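Local atomic coordinates of trafficking protein particle complex subunit 3 (Naegleria fowleri, PDB entry 6AQ3), a protein that probably serves as a core subunit of the TRAPP tethering complex in vesicle trafficking and carries a covalently bound palmitic acid. Residues Val130-Pro135 with Leu141-Ile146; Thr40-Asp45 with Asn53-Lys58. All coordinates share one frame; numbering follows the deposited sequence.

Overall arrangement
Along the chain both segments of contact 2, Thr40-Asp45 and Asn53-Lys58, precede those of contact 1, Val130-Pro135 and Leu141-Ile146. The centres lie about 10 Å apart, on the same side of the chain's centre, and both belong to the TRAPP component region. Contact 2 brings the C-terminal part of helix 25-42 onto helix 49-75, whereas contact 1 joins the segment leading into helix 134-138 to the loop after it, ahead of helix 146-157. Asn53 ties them together through probable hydrogen bonds, Tyr142 N to Asn53 OD1 and Asn145 ND2 to Asn53 O, both 2.8 Å. Helix 25-42 joins this corner through contact 2 and through Val39, on which Tyr143 packs; Ile146 touches the palmitic acid.

Contact 1 (Val130-Pro135 with Leu141-Ile146); sequences VELPEP and LYYSNI
Val130 lays its CG1 methyl over one face of the Tyr143 ring, a CH-pi contact within the TRAPP component fold, where the chain comes back on itself after the short helix 134-138. CG1 stands 4.2 Å from the centroid of the Tyr143 ring and 22° off its normal, displaced toward the CE1 side. The other branch reaches further along the tyrosine: Val130 CG2 is 3.8 Å from Tyr143 OH. A forked valine suits this place because its two methyls follow the length of the aromatic side chain.

Two residues on, Leu132 also points toward Leu141-Ile146. Its CG is anti to the carbonyl carbon (chi1 -51°); chi2 near 180° extends CD1, and the other branch, CD2, turns obliquely to the same ring, 4.3 Å from Tyr143 CD1. Leu132 and Leu141 meet roughly perpendicular, through their methyl ends; an aliphatic pair is well matched to a junction of apolar contacts that is only partly buried. Pro133 then takes the N-cap position of helix 134-138.

On the returning side, a type I turn from Tyr142 to Asn145 closes with a 2.9 Å hydrogen bond from Asn145 N to Tyr142 O. Tyr143 belongs to this turn, and its backbone O accepts a hydrogen bond from Tyr35 OH. Tyrosine suits the site because its broad flat ring offers a face to Val130 CG1 while also packing on Val39 of helix 25-42. Leu141 rests on Val49 and Ile52 of helix 49-75, and brings its CD2 to 3.9 Å from Leu132 CD2.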
loop_
_atom_site.group_PDB
_atom_site.type_symbol
_atom_site.label_atom_id
_atom_site.label_comp_id
_atom_site.label_asym_id
_atom_site.label_seq_id
_atom_site.Cartn_x
_atom_site.Cartn_y
_atom_site.Cartn_z
ATOM N N VAL C 130 2.055 15.073 1.419
ATOM C CA VAL C 130 3.255 14.762 2.188
ATOM C C VAL C 130 4.105 16.019 2.255
ATOM O O VAL C 130 4.258 16.740 1.260
ATOM C CB VAL C 130 4.049 13.599 1.555
ATOM C CG1 VAL C 130 5.367 13.367 2.297
ATOM C CG2 VAL C 130 3.219 12.334 1.530
ATOM N N GLU C 131 4.601 16.323 3.443
ATOM C CA GLU C 131 5.478 17.458 3.645
ATOM C C GLU C 131 6.599 16.982 4.543
ATOM O O GLU C 131 6.342 16.591 5.687
ATOM C CB GLU C 131 4.730 18.629 4.283
ATOM N N LEU C 132 7.829 17.022 4.037
ATOM C CA LEU C 132 8.898 16.558 4.903
ATOM C C LEU C 132 9.390 17.685 5.807
ATOM O O LEU C 132 9.624 18.800 5.333
ATOM C CB LEU C 132 10.068 16.057 4.075
ATOM C CG LEU C 132 9.754 15.048 2.995
ATOM C CD1 LEU C 132 11.093 14.708 2.323
ATOM C CD2 LEU C 132 9.061 13.836 3.628
ATOM N N PRO C 133 9.620 17.403 7.086
ATOM C CA PRO C 133 10.238 18.406 7.962
ATOM C C PRO C 133 11.622 18.787 7.455
ATOM O O PRO C 133 12.285 18.022 6.750
ATOM C CB PRO C 133 10.319 17.699 9.323
ATOM C CG PRO C 133 9.345 16.587 9.257
ATOM C CD PRO C 133 9.368 16.143 7.792
ATOM N N GLU C 134 12.046 19.998 7.808
ATOM C CA GLU C 134 13.284 20.531 7.242
ATOM C C GLU C 134 14.497 19.632 7.454
ATOM O O GLU C 134 15.210 19.363 6.469
ATOM C CB GLU C 134 13.521 21.942 7.785
ATOM C CG GLU C 134 14.591 22.701 7.021
ATOM C CD GLU C 134 14.268 22.831 5.550
ATOM O OE1 GLU C 134 13.081 23.060 5.209
ATOM O OE2 GLU C 134 15.204 22.691 4.736
ATOM N N PRO C 135 14.775 19.105 8.656
ATOM C CA PRO C 135 15.945 18.215 8.801
ATOM C C PRO C 135 15.865 16.940 7.962
ATOM O O PRO C 135 16.910 16.383 7.589
ATOM C CB PRO C 135 15.988 17.934 10.311
ATOM C CG PRO C 135 14.630 18.308 10.828
ATOM C CD PRO C 135 14.177 19.431 9.965
ATOM N N LEU C 141 16.002 12.270 2.391
ATOM C CA LEU C 141 15.133 11.108 2.261
ATOM C C LEU C 141 14.584 11.042 0.844
ATOM O O LEU C 141 14.160 12.057 0.276
ATOM C CB LEU C 141 13.964 11.217 3.244
ATOM C CG LEU C 141 12.785 10.270 3.057
ATOM C CD1 LEU C 141 13.171 8.885 3.541
ATOM C CD2 LEU C 141 11.549 10.817 3.799
ATOM N N TYR C 142 14.594 9.851 0.264
ATOM C CA TYR C 142 13.907 9.637 -1.007
ATOM C C TYR C 142 12.623 8.878 -0.693
ATOM O O TYR C 142 12.567 7.640 -0.732
ATOM C CB TYR C 142 14.800 8.919 -2.009
ATOM C CG TYR C 142 15.829 9.837 -2.621
ATOM C CD1 TYR C 142 15.435 10.982 -3.321
ATOM C CD2 TYR C 142 17.200 9.548 -2.533
ATOM C CE1 TYR C 142 16.380 11.835 -3.907
ATOM C CE2 TYR C 142 18.162 10.398 -3.115
ATOM C CZ TYR C 142 17.736 11.539 -3.797
ATOM O OH TYR C 142 18.648 12.387 -4.374
ATOM N N TYR C 143 11.577 9.662 -0.422
ATOM C CA TYR C 143 10.302 9.148 0.064
ATOM C C TYR C 143 9.789 7.969 -0.759
ATOM O O TYR C 143 9.250 7.009 -0.198
ATOM C CB TYR C 143 9.279 10.282 0.054
ATOM C CG TYR C 143 7.965 9.917 0.701
ATOM C CD1 TYR C 143 7.781 10.034 2.076
ATOM C CD2 TYR C 143 6.921 9.428 -0.063
ATOM C CE1 TYR C 143 6.557 9.695 2.675
ATOM C CE2 TYR C 143 5.734 9.087 0.507
ATOM C CZ TYR C 143 5.551 9.217 1.873
ATOM O OH TYR C 143 4.350 8.850 2.405
ATOM N N SER C 144 9.947 8.020 -2.085
ATOM C CA SER C 144 9.436 7.002 -3.000
ATOM C C SER C 144 10.492 5.998 -3.454
ATOM O O SER C 144 10.328 5.392 -4.518
ATOM C CB SER C 144 8.833 7.654 -4.235
ATOM O OG SER C 144 7.732 8.440 -3.888
ATOM N N ASN C 145 11.529 5.756 -2.643
ATOM C CA ASN C 145 12.647 4.936 -3.099
ATOM C C ASN C 145 12.232 3.511 -3.430
ATOM O O ASN C 145 12.928 2.837 -4.208
ATOM C CB ASN C 145 13.754 4.907 -2.053
ATOM C CG ASN C 145 15.140 4.951 -2.685
ATOM O OD1 ASN C 145 15.304 5.505 -3.770
ATOM N ND2 ASN C 145 16.144 4.403 -1.995
ATOM N N ILE C 146 11.092 3.055 -2.897
ATOM C CA ILE C 146 10.572 1.736 -3.237
ATOM C C ILE C 146 10.469 1.552 -4.752
ATOM O O ILE C 146 10.547 0.424 -5.250
ATOM C CB ILE C 146 9.221 1.518 -2.539
ATOM C CG1 ILE C 146 8.852 0.040 -2.547
ATOM C CG2 ILE C 146 8.128 2.312 -3.246
ATOM C CD1 ILE C 146 7.806 -0.310 -1.509
#

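Contact 2 (Thr40-Asp45 with Asn53-Lys58); sequences TQMLKD and NTQLEK
Met42 reaches from the C-terminal part of helix 25-42 to helix 49-75, a helix-to-helix contact carried by one long, flexible side chain. Its CB points at the opposing helix, and CG, anti to the carbonyl carbon (chi1 -62°), continues outward without touching Asn53-Lys58. An extended chi2 of 179° then carries the sulfur across, where SD lies 3.7 Å from Leu56 CD2 and 4.2 Å from Leu56 CG. There the methionine and leucine run antiparallel alongside one another. A bend at chi3 (66°) sets the terminal methyl against the aliphatic root of the preceding residue, Met42 CE lying 3.6 Å from Gln55 CB. Methionine suits the span because it is long, unbranched and apolar. Leucine offers a compact buried partner, while glutamine lends its CB at the exposed margin.

A type I turn from Met42 to Asp45 follows, with Asp45 N bonded to Met42 O at 2.9 Å. Met42 also packs on Ile52 and Met59 of helix 49-75 and on Gln41 of the second subunit, so this part of helix 25-42 packs on helix 49-75 and also contributes to the interface with the second subunit.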
loop_
_atom_site.group_PDB
_atom_site.type_symbol
_atom_site.label_atom_id
_atom_site.label_comp_id
_atom_site.label_asym_id
_atom_site.label_seq_id
_atom_site.Cartn_x
_atom_site.Cartn_y
_atom_site.Cartn_z
ATOM N N THR C 40 6.390 6.605 7.390
ATOM C CA THR C 40 6.231 7.262 8.685
ATOM C C THR C 40 6.773 6.394 9.807
ATOM O O THR C 40 7.500 6.877 10.677
ATOM C CB THR C 40 4.757 7.592 8.924
ATOM O OG1 THR C 40 4.339 8.577 7.970
ATOM C CG2 THR C 40 4.519 8.120 10.379
ATOM N N GLN C 41 6.465 5.098 9.780
ATOM C CA GLN C 41 7.003 4.205 10.795
ATOM C C GLN C 41 8.529 4.142 10.737
ATOM O O GLN C 41 9.196 4.157 11.776
ATOM C CB GLN C 41 6.374 2.819 10.631
ATOM C CG GLN C 41 7.026 1.733 11.477
ATOM C CD GLN C 41 6.828 1.925 12.958
ATOM O OE1 GLN C 41 5.881 2.585 13.389
ATOM N NE2 GLN C 41 7.719 1.329 13.757
ATOM N N MET C 42 9.100 4.093 9.538
ATOM C CA MET C 42 10.556 4.062 9.428
ATOM C C MET C 42 11.200 5.373 9.876
ATOM O O MET C 42 12.273 5.357 10.480
ATOM C CB MET C 42 10.971 3.714 8.006
ATOM C CG MET C 42 10.482 2.334 7.594
ATOM S SD MET C 42 10.944 1.921 5.924
ATOM C CE MET C 42 12.716 1.835 6.120
ATOM N N LEU C 43 10.553 6.517 9.626
ATOM C CA LEU C 43 11.153 7.794 10.000
ATOM C C LEU C 43 11.382 7.948 11.502
ATOM O O LEU C 43 12.027 8.919 11.909
ATOM C CB LEU C 43 10.328 8.962 9.454
ATOM C CG LEU C 43 10.696 9.216 7.993
ATOM C CD1 LEU C 43 9.723 10.193 7.377
ATOM C CD2 LEU C 43 12.161 9.731 7.925
ATOM N N LYS C 44 10.915 7.015 12.329
ATOM C CA LYS C 44 11.300 7.055 13.732
ATOM C C LYS C 44 12.819 6.943 13.869
ATOM O O LYS C 44 13.402 7.480 14.822
ATOM C CB LYS C 44 10.589 5.951 14.502
ATOM C CG LYS C 44 9.058 6.073 14.455
ATOM C CD LYS C 44 8.422 5.144 15.497
ATOM C CE LYS C 44 6.923 5.249 15.558
ATOM N NZ LYS C 44 6.396 4.497 16.733
ATOM N N ASP C 45 13.472 6.230 12.941
ATOM C CA ASP C 45 14.931 6.092 12.919
ATOM C C ASP C 45 15.510 7.311 12.192
ATOM O O ASP C 45 16.140 7.222 11.134
ATOM C CB ASP C 45 15.336 4.784 12.255
ATOM N N ASN C 53 16.369 4.940 3.107
ATOM C CA ASN C 53 16.390 4.854 1.649
ATOM C C ASN C 53 16.699 3.427 1.194
ATOM O O ASN C 53 15.984 2.849 0.368
ATOM C CB ASN C 53 17.423 5.843 1.079
ATOM C CG ASN C 53 16.947 7.291 1.184
ATOM O OD1 ASN C 53 15.752 7.543 1.415
ATOM N ND2 ASN C 53 17.849 8.244 0.946
ATOM N N THR C 54 17.737 2.824 1.775
ATOM C CA THR C 54 18.162 1.486 1.367
ATOM C C THR C 54 17.101 0.427 1.651
ATOM O O THR C 54 16.857 -0.446 0.812
ATOM C CB THR C 54 19.479 1.154 2.058
ATOM O OG1 THR C 54 20.470 2.073 1.584
ATOM C CG2 THR C 54 19.904 -0.293 1.784
ATOM N N GLN C 55 16.465 0.472 2.823
ATOM C CA GLN C 55 15.439 -0.521 3.127
ATOM C C GLN C 55 14.210 -0.364 2.237
ATOM O O GLN C 55 13.550 -1.359 1.905
ATOM C CB GLN C 55 15.050 -0.429 4.597
ATOM C CG GLN C 55 16.042 -1.116 5.489
ATOM C CD GLN C 55 16.106 -2.598 5.193
ATOM O OE1 GLN C 55 15.071 -3.278 5.167
ATOM N NE2 GLN C 55 17.316 -3.108 4.946
ATOM N N LEU C 56 13.874 0.872 1.855
ATOM C CA LEU C 56 12.757 1.077 0.949
ATOM C C LEU C 56 13.065 0.451 -0.405
ATOM O O LEU C 56 12.196 -0.171 -1.030
ATOM C CB LEU C 56 12.459 2.582 0.818
ATOM C CG LEU C 56 11.806 3.229 2.048
ATOM C CD1 LEU C 56 11.658 4.772 1.933
ATOM C CD2 LEU C 56 10.439 2.559 2.274
ATOM N N GLU C 57 14.316 0.581 -0.853
ATOM C CA GLU C 57 14.723 -0.021 -2.111
ATOM C C GLU C 57 14.657 -1.541 -2.045
ATOM O O GLU C 57 14.181 -2.187 -2.985
ATOM C CB GLU C 57 16.136 0.429 -2.457
ATOM C CG GLU C 57 16.506 0.249 -3.921
ATOM C CD GLU C 57 16.944 -1.172 -4.258
ATOM O OE1 GLU C 57 17.202 -1.963 -3.318
ATOM O OE2 GLU C 57 17.020 -1.491 -5.469
ATOM N N LYS C 58 15.109 -2.127 -0.937
ATOM C CA LYS C 58 15.091 -3.580 -0.801
ATOM C C LYS C 58 13.666 -4.118 -0.754
ATOM O O LYS C 58 13.404 -5.220 -1.244
ATOM C CB LYS C 58 15.883 -3.998 0.437
#